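Long-range contacts in Tae4 (Agrobacterium tumefaciens, PDB 6IJF), which probably acts as a type VI secretion amidase effector that cleaves peptide bonds in the bacterial cell wall, with a papain-like (clan CA) fold: residues C[4-9]-C[159-164]; C[114-119]-C[135-140]. All coordinates share one frame; numbering follows the deposited sequence.

Contact 1 of 2, residues C[4-9]-C[159-164]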
loop_
_atom_site.group_PDB
_atom_site.type_symbol
_atom_site.label_atom_id
_atom_site.label_comp_id
_atom_site.label_asym_id
_atom_site.label_seq_id
_atom_site.Cartn_x
_atom_site.Cartn_y
_atom_site.Cartn_z
ATOM N N VAL C 4 -22.100 12.073 25.020
ATOM C CA VAL C 4 -20.865 12.687 24.450
ATOM C C VAL C 4 -21.154 13.194 23.037
ATOM O O VAL C 4 -21.590 12.367 22.246
ATOM C CB VAL C 4 -19.715 11.676 24.315
ATOM C CG1 VAL C 4 -18.377 12.392 24.224
ATOM C CG2 VAL C 4 -19.709 10.604 25.401
ATOM N N ASN C 5 -20.781 14.431 22.704
ATOM C CA ASN C 5 -20.805 14.907 21.303
ATOM C C ASN C 5 -19.568 14.334 20.592
ATOM O O ASN C 5 -18.417 14.716 20.951
ATOM C CB ASN C 5 -20.901 16.430 21.190
ATOM C CG ASN C 5 -21.053 16.885 19.755
ATOM O OD1 ASN C 5 -20.156 16.688 18.934
ATOM N ND2 ASN C 5 -22.175 17.506 19.432
ATOM N N PHE C 6 -19.792 13.491 19.581
ATOM C CA PHE C 6 -18.713 12.888 18.770
ATOM C C PHE C 6 -17.846 13.989 18.148
ATOM O O PHE C 6 -16.626 13.806 18.130
ATOM C CB PHE C 6 -19.258 11.960 17.679
ATOM C CG PHE C 6 -18.140 11.298 16.923
ATOM C CD1 PHE C 6 -17.484 10.197 17.463
ATOM C CD2 PHE C 6 -17.683 11.817 15.736
ATOM C CE1 PHE C 6 -16.445 9.588 16.788
ATOM C CE2 PHE C 6 -16.623 11.221 15.065
ATOM C CZ PHE C 6 -16.018 10.089 15.590
ATOM N N ASP C 7 -18.423 15.083 17.630
ATOM C CA ASP C 7 -17.609 16.124 16.947
ATOM C C ASP C 7 -16.660 16.751 17.961
ATOM O O ASP C 7 -15.538 17.094 17.574
ATOM C CB ASP C 7 -18.489 17.144 16.238
ATOM C CG ASP C 7 -19.311 16.477 15.144
ATOM O OD1 ASP C 7 -18.715 15.708 14.344
ATOM O OD2 ASP C 7 -20.526 16.704 15.111
ATOM N N THR C 8 -17.082 16.873 19.222
ATOM C CA THR C 8 -16.237 17.453 20.302
ATOM C C THR C 8 -15.115 16.463 20.612
ATOM O O THR C 8 -13.949 16.867 20.653
ATOM C CB THR C 8 -17.072 17.783 21.546
ATOM O OG1 THR C 8 -18.047 18.750 21.157
ATOM C CG2 THR C 8 -16.234 18.301 22.689
ATOM N N LEU C 9 -15.464 15.198 20.834
ATOM C CA LEU C 9 -14.493 14.124 21.139
ATOM C C LEU C 9 -13.412 14.060 20.054
ATOM O O LEU C 9 -12.218 14.064 20.406
ATOM C CB LEU C 9 -15.278 12.817 21.211
ATOM C CG LEU C 9 -14.494 11.653 21.786
ATOM C CD1 LEU C 9 -14.059 11.936 23.232
ATOM C CD2 LEU C 9 -15.346 10.384 21.706
ATOM N N TRP C 159 -18.704 1.265 19.554
ATOM C CA TRP C 159 -19.650 2.113 20.341
ATOM C C TRP C 159 -20.102 3.293 19.488
ATOM O O TRP C 159 -19.357 4.257 19.319
ATOM C CB TRP C 159 -18.965 2.631 21.596
ATOM C CG TRP C 159 -18.515 1.619 22.602
ATOM C CD1 TRP C 159 -19.239 1.175 23.662
ATOM C CD2 TRP C 159 -17.201 1.046 22.757
ATOM N NE1 TRP C 159 -18.486 0.347 24.444
ATOM C CE2 TRP C 159 -17.219 0.281 23.945
ATOM C CE3 TRP C 159 -16.008 1.109 22.036
ATOM C CZ2 TRP C 159 -16.127 -0.458 24.374
ATOM C CZ3 TRP C 159 -14.922 0.407 22.484
ATOM C CH2 TRP C 159 -14.976 -0.368 23.636
ATOM N N PRO C 160 -21.323 3.274 18.909
ATOM C CA PRO C 160 -21.802 4.408 18.116
ATOM C C PRO C 160 -22.091 5.642 18.993
ATOM O O PRO C 160 -22.546 5.453 20.084
ATOM C CB PRO C 160 -23.089 3.880 17.467
ATOM C CG PRO C 160 -23.546 2.787 18.385
ATOM C CD PRO C 160 -22.297 2.175 18.985
ATOM N N LEU C 161 -21.767 6.843 18.510
ATOM C CA LEU C 161 -22.012 8.145 19.192
ATOM C C LEU C 161 -22.727 9.128 18.254
ATOM O O LEU C 161 -23.411 10.063 18.732
ATOM C CB LEU C 161 -20.664 8.719 19.627
ATOM C CG LEU C 161 -19.949 7.949 20.723
ATOM C CD1 LEU C 161 -18.654 8.649 21.042
ATOM C CD2 LEU C 161 -20.814 7.787 21.976
ATOM N N GLN C 162 -22.502 8.987 16.953
ATOM C CA GLN C 162 -23.133 9.788 15.864
ATOM C C GLN C 162 -23.552 8.813 14.742
ATOM O O GLN C 162 -22.961 7.693 14.660
ATOM C CB GLN C 162 -22.132 10.832 15.331
ATOM C CG GLN C 162 -22.787 12.061 14.716
ATOM C CD GLN C 162 -21.849 13.241 14.771
ATOM O OE1 GLN C 162 -20.848 13.276 14.064
ATOM N NE2 GLN C 162 -22.147 14.199 15.642
ATOM N N ALA C 163 -24.547 9.189 13.928
ATOM C CA ALA C 163 -25.059 8.374 12.802
ATOM C C ALA C 163 -24.780 9.100 11.475
ATOM O O ALA C 163 -25.282 8.634 10.431
ATOM C CB ALA C 163 -26.530 8.096 13.011
ATOM N N SER C 164 -23.979 10.175 11.520
ATOM C CA SER C 164 -23.828 11.152 10.409
ATOM C C SER C 164 -22.581 12.014 10.616
ATOM O O SER C 164 -21.635 11.755 9.889
ATOM C CB SER C 164 -25.081 12.006 10.289
ATOM O OG SER C 164 -26.139 11.264 9.702
HETATM O O HOH W 1 -22.619 12.923 18.524
#
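Phe6, in the first turn of helix 6-11, lies against Leu161, where the chain turns a corner; their CA atoms, 5.8 Å apart, are the nearest across the contact. The backbones meet through one ordered water, which accepts from Phe6 N at 3.1 Å and donates to Leu161 O at 3.0 Å. It thus links the N-terminal end of the helix to a carbonyl of the C-terminal segment. The side chains of Phe6 and Leu161 cross at about a right angle, Phe6 CB resting on Leu161 CB at 4.0 Å. CG of Phe6 is anti to its backbone N (chi1 -177°), beside the carbonyl carbon; Leu161 CD1 meets the ring at the edge, near its plane. The same methyl continues to Leu9, three residues further along the helix, touching Leu9 CD2 at 3.8 Å. Gln162 CB also touches Phe6 CB, and the extended glutamine chain carries the terminal amide to the Asp7 carboxylate, the two planes 45° apart; the amide may be turned over in the model, which leaves the pairing of individual atoms open. Asn5 is the N-cap: its OD1 accepts from Thr8 N at 3.1 Å and, weakly, from Asp7 N. Leu161 and Gln162 both face Asn116 of strand 116-122, a classic beta bulge, while Leu9 also packs on Ala55 and Phe56 of helix 48-58. The chemistry is therefore divided: Phe6 and Leu9 are buried, and Leu161, partly exposed, closes over them, while on the polar side the water bridge joins the two chain ends and the Asp7 carboxylate and Gln162 amide lie close together.

Contact 2 of 2, residues C[114-119]-C[135-140]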
loop_
_atom_site.group_PDB
_atom_site.type_symbol
_atom_site.label_atom_id
_atom_site.label_comp_id
_atom_site.label_asym_id
_atom_site.label_seq_id
_atom_site.Cartn_x
_atom_site.Cartn_y
_atom_site.Cartn_z
ATOM N N ALA C 114 -22.644 4.064 8.383
ATOM C CA ALA C 114 -22.458 5.530 8.287
ATOM C C ALA C 114 -22.277 6.125 9.695
ATOM O O ALA C 114 -22.166 7.354 9.812
ATOM C CB ALA C 114 -23.610 6.161 7.528
ATOM N N ARG C 115 -22.192 5.272 10.710
ATOM C CA ARG C 115 -22.111 5.691 12.134
ATOM C C ARG C 115 -20.661 6.099 12.438
ATOM O O ARG C 115 -19.728 5.723 11.671
ATOM C CB ARG C 115 -22.701 4.604 13.040
ATOM C CG ARG C 115 -24.116 4.175 12.646
ATOM C CD ARG C 115 -24.729 3.136 13.558
ATOM N NE ARG C 115 -24.005 1.871 13.519
ATOM C CZ ARG C 115 -24.027 0.968 14.495
ATOM N NH1 ARG C 115 -24.736 1.192 15.583
ATOM N NH2 ARG C 115 -23.342 -0.155 14.407
ATOM N N ASN C 116 -20.515 6.953 13.449
ATOM C CA ASN C 116 -19.235 7.438 14.002
ATOM C C ASN C 116 -19.206 6.976 15.457
ATOM O O ASN C 116 -20.288 6.859 16.087
ATOM C CB ASN C 116 -19.089 8.957 13.905
ATOM C CG ASN C 116 -19.375 9.524 12.533
ATOM O OD1 ASN C 116 -20.106 10.507 12.404
ATOM N ND2 ASN C 116 -18.789 8.952 11.501
ATOM N N GLY C 117 -18.026 6.691 15.972
ATOM C CA GLY C 117 -17.899 6.331 17.390
ATOM C C GLY C 117 -16.526 5.866 17.772
ATOM O O GLY C 117 -15.539 6.299 17.146
ATOM N N VAL C 118 -16.458 5.106 18.851
ATOM C CA VAL C 118 -15.191 4.557 19.398
ATOM C C VAL C 118 -15.108 3.119 18.921
ATOM O O VAL C 118 -16.164 2.479 18.830
ATOM C CB VAL C 118 -15.155 4.634 20.936
ATOM C CG1 VAL C 118 -13.874 4.038 21.481
ATOM C CG2 VAL C 118 -15.358 6.059 21.418
ATOM N N VAL C 119 -13.917 2.652 18.591
ATOM C CA VAL C 119 -13.728 1.273 18.069
ATOM C C VAL C 119 -12.553 0.640 18.804
ATOM O O VAL C 119 -11.544 1.324 18.996
ATOM C CB VAL C 119 -13.535 1.248 16.541
ATOM C CG1 VAL C 119 -12.308 2.031 16.100
ATOM C CG2 VAL C 119 -13.507 -0.181 16.026
ATOM N N LEU C 135 -10.908 6.282 17.374
ATOM C CA LEU C 135 -12.179 6.887 16.923
ATOM C C LEU C 135 -12.351 6.573 15.451
ATOM O O LEU C 135 -11.372 6.578 14.697
ATOM C CB LEU C 135 -12.167 8.414 17.117
ATOM C CG LEU C 135 -11.871 8.901 18.541
ATOM C CD1 LEU C 135 -12.054 10.387 18.639
ATOM C CD2 LEU C 135 -12.703 8.178 19.586
ATOM N N VAL C 136 -13.573 6.315 15.044
ATOM C CA VAL C 136 -13.836 5.894 13.649
ATOM C C VAL C 136 -14.981 6.736 13.098
ATOM O O VAL C 136 -15.907 7.066 13.861
ATOM C CB VAL C 136 -14.103 4.382 13.573
ATOM C CG1 VAL C 136 -15.318 3.945 14.382
ATOM C CG2 VAL C 136 -14.216 3.917 12.112
ATOM N N ARG C 137 -14.869 7.099 11.829
ATOM C CA ARG C 137 -15.958 7.698 11.017
ATOM C C ARG C 137 -16.343 6.704 9.924
ATOM O O ARG C 137 -15.477 6.355 9.104
ATOM C CB ARG C 137 -15.505 9.024 10.390
ATOM C CG ARG C 137 -15.226 10.134 11.388
ATOM C CD ARG C 137 -14.864 11.403 10.593
ATOM N NE ARG C 137 -14.806 12.552 11.486
ATOM C CZ ARG C 137 -15.856 13.185 11.992
ATOM N NH1 ARG C 137 -17.085 12.843 11.651
ATOM N NH2 ARG C 137 -15.676 14.198 12.828
ATOM N N GLY C 138 -17.579 6.215 9.948
ATOM C CA GLY C 138 -18.161 5.428 8.850
ATOM C C GLY C 138 -18.462 6.335 7.662
ATOM O O GLY C 138 -18.812 7.500 7.851
ATOM N N GLY C 139 -18.156 5.886 6.456
ATOM C CA GLY C 139 -18.455 6.624 5.217
ATOM C C GLY C 139 -18.827 5.651 4.129
ATOM O O GLY C 139 -18.810 4.429 4.404
ATOM N N SER C 140 -19.173 6.161 2.953
ATOM C CA SER C 140 -19.633 5.343 1.805
ATOM C C SER C 140 -18.458 4.519 1.267
ATOM O O SER C 140 -18.673 3.331 0.949
ATOM C CB SER C 140 -20.242 6.215 0.731
ATOM O OG SER C 140 -21.459 5.633 0.299
#
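Gly117 and Val136 form the hydrogen-bonded pair at the middle of this antiparallel contact, each backbone serving the other. Gly117 N donates to Val136 O at 3.0 Å and Val136 N to Gly117 O at 2.9 Å, both nearly straight, with N-H...O angles of 164° and 167°. Beyond the strand ends Gly138 N adds a more bent bond to Arg115 O at 2.8 Å, and the two backbones run close together there. Asn116-Arg137 and Val118-Leu135 are the flanking non-hydrogen-bonded pairs, and CA-H...O contacts from Asn116 CA to Val136 O and from Leu135 CA to Gly117 O supplement the register. On the face bearing these two pairs, Val118 CG2 meets Leu135 CD2 at 3.9 Å, while the Asn116 amide lies beside the start of the Arg137 chain, amide and guanidinium planes 70° apart. On the reverse face Val136 CG1 packs against Val119 CB at 3.9 Å and approaches Gly117 O at 3.6 Å; it sits between its own backbone N and carbonyl carbon. Val119 also touches the probable catalytic triad of Cys48, His132 and Asp134, a pattern consistent with the clan CA family. Further out, the Arg137 guanidinium makes a cation-pi contact with Tyr10, and Arg115 turns away from the hairpin to form a salt bridge with Asp101 and hydrogen bonds with the carbonyls of Gly111 and Ile112. The two strands are a beta hairpin holding the third and fourth places across the five-stranded antiparallel sheet. Strand 155-160 borders 116-122 and strand 144-145 borders 131-137; helix 6-11 lies over the Asn116, Leu135 and Arg137 face, and Cys145, in the adjacent strand 144-145, touches Val119 and Val136.

How the contacts relate
From the N terminus, helix 6-11 comes first, and the chain then runs through helix 48-58 and the intervening helices and strands before strand 116-122 begins. Contact 2 closes a short hairpin between that strand and 131-137. After strand 144-145 the chain returns as strand 155-160, and the C-terminal segment reaches the first helix, so contact 1 closes nearly the whole chain and contact 2 is nested inside its loop. Their centres are about 9 Å apart. They meet at Asn116, whose backbone probably hydrogen-bonds with Leu161 and Gln162, and at Phe6, whose ring packs on Gly117. Together they join both chain termini to one sheet.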